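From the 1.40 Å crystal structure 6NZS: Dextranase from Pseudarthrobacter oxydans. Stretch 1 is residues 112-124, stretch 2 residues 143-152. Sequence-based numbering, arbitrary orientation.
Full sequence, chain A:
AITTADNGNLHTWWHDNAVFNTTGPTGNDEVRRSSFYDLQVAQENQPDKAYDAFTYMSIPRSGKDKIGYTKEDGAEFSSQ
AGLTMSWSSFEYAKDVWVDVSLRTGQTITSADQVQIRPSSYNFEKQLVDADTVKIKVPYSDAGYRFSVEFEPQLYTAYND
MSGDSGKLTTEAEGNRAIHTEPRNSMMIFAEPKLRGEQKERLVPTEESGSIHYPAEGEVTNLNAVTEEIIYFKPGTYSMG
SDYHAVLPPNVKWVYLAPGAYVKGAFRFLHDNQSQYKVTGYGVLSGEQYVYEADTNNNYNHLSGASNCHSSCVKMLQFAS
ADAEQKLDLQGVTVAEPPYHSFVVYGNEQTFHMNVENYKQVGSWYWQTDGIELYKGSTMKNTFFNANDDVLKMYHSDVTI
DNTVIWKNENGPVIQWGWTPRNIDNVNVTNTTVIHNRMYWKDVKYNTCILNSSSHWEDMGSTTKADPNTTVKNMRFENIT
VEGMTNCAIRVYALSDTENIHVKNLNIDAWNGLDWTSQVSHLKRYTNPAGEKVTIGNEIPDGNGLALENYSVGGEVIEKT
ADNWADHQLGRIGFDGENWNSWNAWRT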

# COMPACT_ATOMS: atom_id res chain seq x y z
N ASP A 112 7.31 14.17 -22.83
CA ASP A 112 7.92 14.56 -21.56
C ASP A 112 6.90 15.07 -20.56
O ASP A 112 7.17 15.07 -19.36
N GLN A 113 5.73 15.50 -21.03
CA GLN A 113 4.65 15.90 -20.13
C GLN A 113 3.85 14.72 -19.61
O GLN A 113 2.84 14.92 -18.92
N VAL A 114 4.28 13.50 -19.89
CA VAL A 114 3.77 12.32 -19.21
C VAL A 114 4.95 11.68 -18.50
O VAL A 114 5.85 11.13 -19.15
N GLN A 115 4.95 11.74 -17.17
CA GLN A 115 6.02 11.15 -16.38
C GLN A 115 5.58 9.80 -15.82
O GLN A 115 4.43 9.63 -15.42
N ILE A 116 6.52 8.86 -15.80
CA ILE A 116 6.31 7.54 -15.21
C ILE A 116 6.96 7.53 -13.84
O ILE A 116 8.11 7.96 -13.69
N ARG A 117 6.24 7.06 -12.83
CA ARG A 117 6.83 6.83 -11.51
C ARG A 117 6.51 5.40 -11.11
O ARG A 117 5.34 4.99 -11.21
N PRO A 118 7.49 4.60 -10.66
CA PRO A 118 8.91 4.91 -10.40
C PRO A 118 9.66 5.50 -11.61
O PRO A 118 9.60 4.97 -12.71
N SER A 119 10.35 6.62 -11.36
CA SER A 119 11.16 7.27 -12.39
C SER A 119 12.30 6.39 -12.86
O SER A 119 12.81 6.59 -13.97
N SER A 120 12.71 5.41 -12.04
CA SER A 120 13.75 4.47 -12.45
C SER A 120 13.30 3.60 -13.62
O SER A 120 14.16 2.97 -14.25
N TYR A 121 12.00 3.52 -13.90
CA TYR A 121 11.49 2.79 -15.07
C TYR A 121 11.57 3.74 -16.24
O TYR A 121 10.62 4.47 -16.56
N ASN A 122 12.71 3.74 -16.91
CA ASN A 122 12.93 4.66 -18.02
C ASN A 122 12.31 4.09 -19.31
O ASN A 122 12.97 3.87 -20.31
N PHE A 123 10.99 3.86 -19.25
CA PHE A 123 10.29 3.29 -20.40
C PHE A 123 10.33 4.25 -21.58
O PHE A 123 10.21 5.47 -21.42
N GLU A 124 10.46 3.68 -22.78
CA GLU A 124 10.31 4.47 -24.00
C GLU A 124 8.89 5.02 -24.07
O GLU A 124 7.92 4.30 -23.80
N GLY A 143 6.32 -8.48 -13.80
CA GLY A 143 5.45 -7.42 -14.26
C GLY A 143 5.95 -6.07 -13.73
O GLY A 143 7.01 -5.95 -13.12
N TYR A 144 5.14 -5.04 -14.00
CA TYR A 144 5.42 -3.69 -13.54
C TYR A 144 4.13 -3.05 -13.06
O TYR A 144 3.09 -3.18 -13.72
N ARG A 145 4.19 -2.38 -11.92
CA ARG A 145 3.08 -1.56 -11.41
C ARG A 145 3.59 -0.13 -11.30
O ARG A 145 4.59 0.12 -10.60
N PHE A 146 2.95 0.80 -12.00
CA PHE A 146 3.52 2.14 -12.10
C PHE A 146 2.43 3.17 -12.33
O PHE A 146 1.30 2.84 -12.71
N SER A 147 2.79 4.43 -12.12
CA SER A 147 1.91 5.58 -12.23
C SER A 147 2.23 6.35 -13.50
O SER A 147 3.41 6.57 -13.83
N VAL A 148 1.18 6.77 -14.21
CA VAL A 148 1.28 7.57 -15.43
C VAL A 148 0.75 8.97 -15.13
O VAL A 148 -0.41 9.12 -14.73
N GLU A 149 1.60 9.98 -15.29
CA GLU A 149 1.35 11.31 -14.71
C GLU A 149 1.36 12.38 -15.80
O GLU A 149 2.42 12.85 -16.22
N PHE A 150 0.17 12.77 -16.26
CA PHE A 150 0.05 13.83 -17.25
C PHE A 150 0.22 15.18 -16.55
O PHE A 150 -0.47 15.46 -15.56
N GLU A 151 1.13 16.01 -17.06
CA GLU A 151 1.39 17.31 -16.45
C GLU A 151 0.15 18.15 -16.15
O GLU A 151 0.08 18.71 -15.04
N PRO A 152 -0.84 18.28 -17.05
CA PRO A 152 -2.02 19.10 -16.72
C PRO A 152 -2.85 18.57 -15.56
O PRO A 152 -3.69 19.32 -15.04

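Side-chain packing between residues 112-124 and 143-152 of the dextranase. Strands 114-117 and 144-150 run antiparallel, tied by backbone hydrogen bonds such as Gln115 N to Glu149 O (2.9 Å) and Ser147 N to Arg117 O (2.8 Å); along each extended strand, successive side chains fall on alternate faces of the sheet. Val114, Ile116, Val148 and Phe150 share the apolar face. Val114 is t, which brings its CG1 to 3.5 Å from CG1 of Val148, also t, and sets its CG2 over the face of the Phe150 ring, 3.8 Å from the ring centroid and 19° off the normal; Phe150 (m, chi2 77°) presents that face to the methyl. Ile116 (m, t) directs CG2 to CD2 of Phe146 at 3.8 Å.

The other face, with Gln115, Arg117, Ser147 and Glu149, is more polar. Arg117 (m, t, t) is extended and runs past Glu149, its CG 3.8 Å from Glu149 OE2. Arg117 NE and Glu149 OE1 form a long salt bridge of 4.0 Å; the oxygen lies well out of the guanidinium plane, so charge alone links them. Glu149 (m, t) is held by Ser147, whose t rotamer lets OG donate to Glu149 OE2 at 2.7 Å. Gln115 (m, m) folds back along its own stretch, and its NE2 donates to Asp112 O at 2.9 Å; its contact with Glu149 is therefore made near the backbone, CB to CB at 4.4 Å. Beyond the strand, Gln113 (m, t) and Glu151 (t, t) reach out together, with Gln113 NE2 3.2 Å from Glu151 OE2.

Past the cis peptide bond before Pro118, a type I turn from Pro118 to Tyr121 leads into an aromatic cluster. Tyr121 and Phe123, both m, point toward the second stretch, where Tyr144 and Phe146 point back. Tyr144 (m, chi2 90°) turns its edge to the face of Tyr121 (centroids 5.1 Å apart, planes at 80°) and offers its own face to the edge of Phe123 (5.2 Å between centroids, 84°). Phe146 takes p, and its face receives the edge of Phe123 as well (centroids 5.1 Å, 75°); its CB lies 3.9 Å from Tyr121 CD2, near the plane of the tyrosine ring, and 4.1 Å from Pro118 CD. The near-perpendicular rings thus interlock. The CA-to-CB bond of Arg145 points away from the first stretch, but its backbone N donates to water 1 at 3.0 Å, and the same water is hydrogen-bonded to Tyr121 OH at 2.7 Å, bridging the two stretches.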

# COMPACT_ATOMS: atom_id res chain seq x y z
CB ASP A 112 8.99 15.64 -21.79
CG ASP A 112 9.93 15.78 -20.61
OD1 ASP A 112 10.51 14.75 -20.20
OD2 ASP A 112 10.09 16.90 -20.10
CB GLN A 113 3.74 16.94 -20.81
CG GLN A 113 4.41 18.30 -20.95
CD GLN A 113 3.42 19.42 -21.20
OE1 GLN A 113 2.37 19.21 -21.80
NE2 GLN A 113 3.75 20.61 -20.73
CB VAL A 114 3.11 11.32 -20.17
CG1 VAL A 114 2.62 10.11 -19.38
CG2 VAL A 114 1.97 11.97 -20.91
CB GLN A 115 6.44 12.10 -15.26
CG GLN A 115 7.18 13.32 -15.82
CD GLN A 115 8.51 12.92 -16.47
OE1 GLN A 115 9.29 12.19 -15.88
NE2 GLN A 115 8.77 13.41 -17.68
CB ILE A 116 6.90 6.44 -16.09
CG1 ILE A 116 6.19 6.39 -17.45
CG2 ILE A 116 6.84 5.07 -15.39
CD1 ILE A 116 6.93 5.63 -18.51
CB ARG A 117 6.30 7.81 -10.46
CG ARG A 117 6.76 9.25 -10.67
CD ARG A 117 6.69 10.04 -9.34
NE ARG A 117 7.22 11.41 -9.46
CZ ARG A 117 7.31 12.30 -8.47
NH1 ARG A 117 6.91 12.03 -7.22
NH2 ARG A 117 7.81 13.50 -8.74
CB PRO A 118 9.49 3.55 -10.01
CG PRO A 118 8.35 2.82 -9.37
CD PRO A 118 7.14 3.24 -10.21
CB SER A 119 11.72 8.58 -11.84
OG SER A 119 10.66 9.47 -11.53
CB SER A 120 14.17 3.61 -11.26
OG SER A 120 13.08 2.82 -10.79
CB TYR A 121 10.05 2.33 -14.90
CG TYR A 121 9.73 1.49 -13.69
CD1 TYR A 121 10.73 0.91 -12.92
CD2 TYR A 121 8.41 1.26 -13.34
CE1 TYR A 121 10.40 0.15 -11.81
CE2 TYR A 121 8.08 0.51 -12.25
CZ TYR A 121 9.07 -0.04 -11.49
OH TYR A 121 8.73 -0.78 -10.39
CB ASN A 122 14.43 4.90 -18.15
CG ASN A 122 14.76 5.96 -19.18
OD1 ASN A 122 14.02 6.93 -19.36
ND2 ASN A 122 15.89 5.79 -19.86
CB PHE A 123 8.81 3.06 -20.07
CG PHE A 123 8.56 2.04 -19.00
CD1 PHE A 123 9.43 0.99 -18.76
CD2 PHE A 123 7.40 2.13 -18.24
CE1 PHE A 123 9.14 0.05 -17.76
CE2 PHE A 123 7.11 1.20 -17.26
CZ PHE A 123 7.98 0.16 -17.02
CB GLU A 124 10.58 3.58 -25.22
CG GLU A 124 10.30 4.25 -26.55
CD GLU A 124 10.91 3.51 -27.73
OE1 GLU A 124 10.79 4.03 -28.86
OE2 GLU A 124 11.51 2.43 -27.52
CB TYR A 144 5.96 -2.83 -14.69
CG TYR A 144 7.38 -3.13 -15.11
CD1 TYR A 144 7.65 -4.08 -16.09
CD2 TYR A 144 8.45 -2.47 -14.53
CE1 TYR A 144 8.95 -4.36 -16.48
CE2 TYR A 144 9.77 -2.75 -14.92
CZ TYR A 144 10.00 -3.70 -15.90
OH TYR A 144 11.29 -4.00 -16.30
CB ARG A 145 2.63 -2.09 -10.05
CG ARG A 145 1.94 -3.48 -10.11
CD ARG A 145 2.43 -4.45 -9.03
NE ARG A 145 3.86 -4.75 -9.16
CZ ARG A 145 4.38 -5.60 -10.04
NH1 ARG A 145 3.61 -6.25 -10.89
NH2 ARG A 145 5.70 -5.78 -10.07
CB PHE A 146 4.60 2.22 -13.20
CG PHE A 146 4.11 1.87 -14.59
CD1 PHE A 146 4.00 0.55 -14.99
CD2 PHE A 146 3.79 2.88 -15.49
CE1 PHE A 146 3.57 0.24 -16.27
CE2 PHE A 146 3.35 2.59 -16.76
CZ PHE A 146 3.25 1.27 -17.16
CB SER A 147 2.13 6.48 -11.01
OG SER A 147 1.43 7.70 -11.15
CB VAL A 148 0.49 6.91 -16.58
CG1 VAL A 148 0.53 7.77 -17.83
CG2 VAL A 148 1.03 5.51 -16.86
CB GLU A 149 2.36 11.59 -13.60
CG GLU A 149 2.50 10.38 -12.67
CD GLU A 149 3.08 10.68 -11.30
OE1 GLU A 149 3.59 11.80 -11.06
OE2 GLU A 149 3.01 9.77 -10.45
CB PHE A 150 -1.32 13.78 -17.92
CG PHE A 150 -1.48 12.70 -18.95
CD1 PHE A 150 -1.67 11.37 -18.57
CD2 PHE A 150 -1.48 13.01 -20.30
CE1 PHE A 150 -1.83 10.38 -19.52
CE2 PHE A 150 -1.64 12.01 -21.25
CZ PHE A 150 -1.81 10.70 -20.86
CB GLU A 151 2.44 18.08 -17.27
CG GLU A 151 3.08 19.23 -16.51
CD GLU A 151 4.14 19.92 -17.33
OE1 GLU A 151 5.10 19.24 -17.77
OE2 GLU A 151 4.02 21.15 -17.54
CB PRO A 152 -2.83 19.11 -18.02
CG PRO A 152 -1.90 18.67 -19.08
CD PRO A 152 -0.88 17.80 -18.44
O HOH W 1 6.71 -2.55 -10.35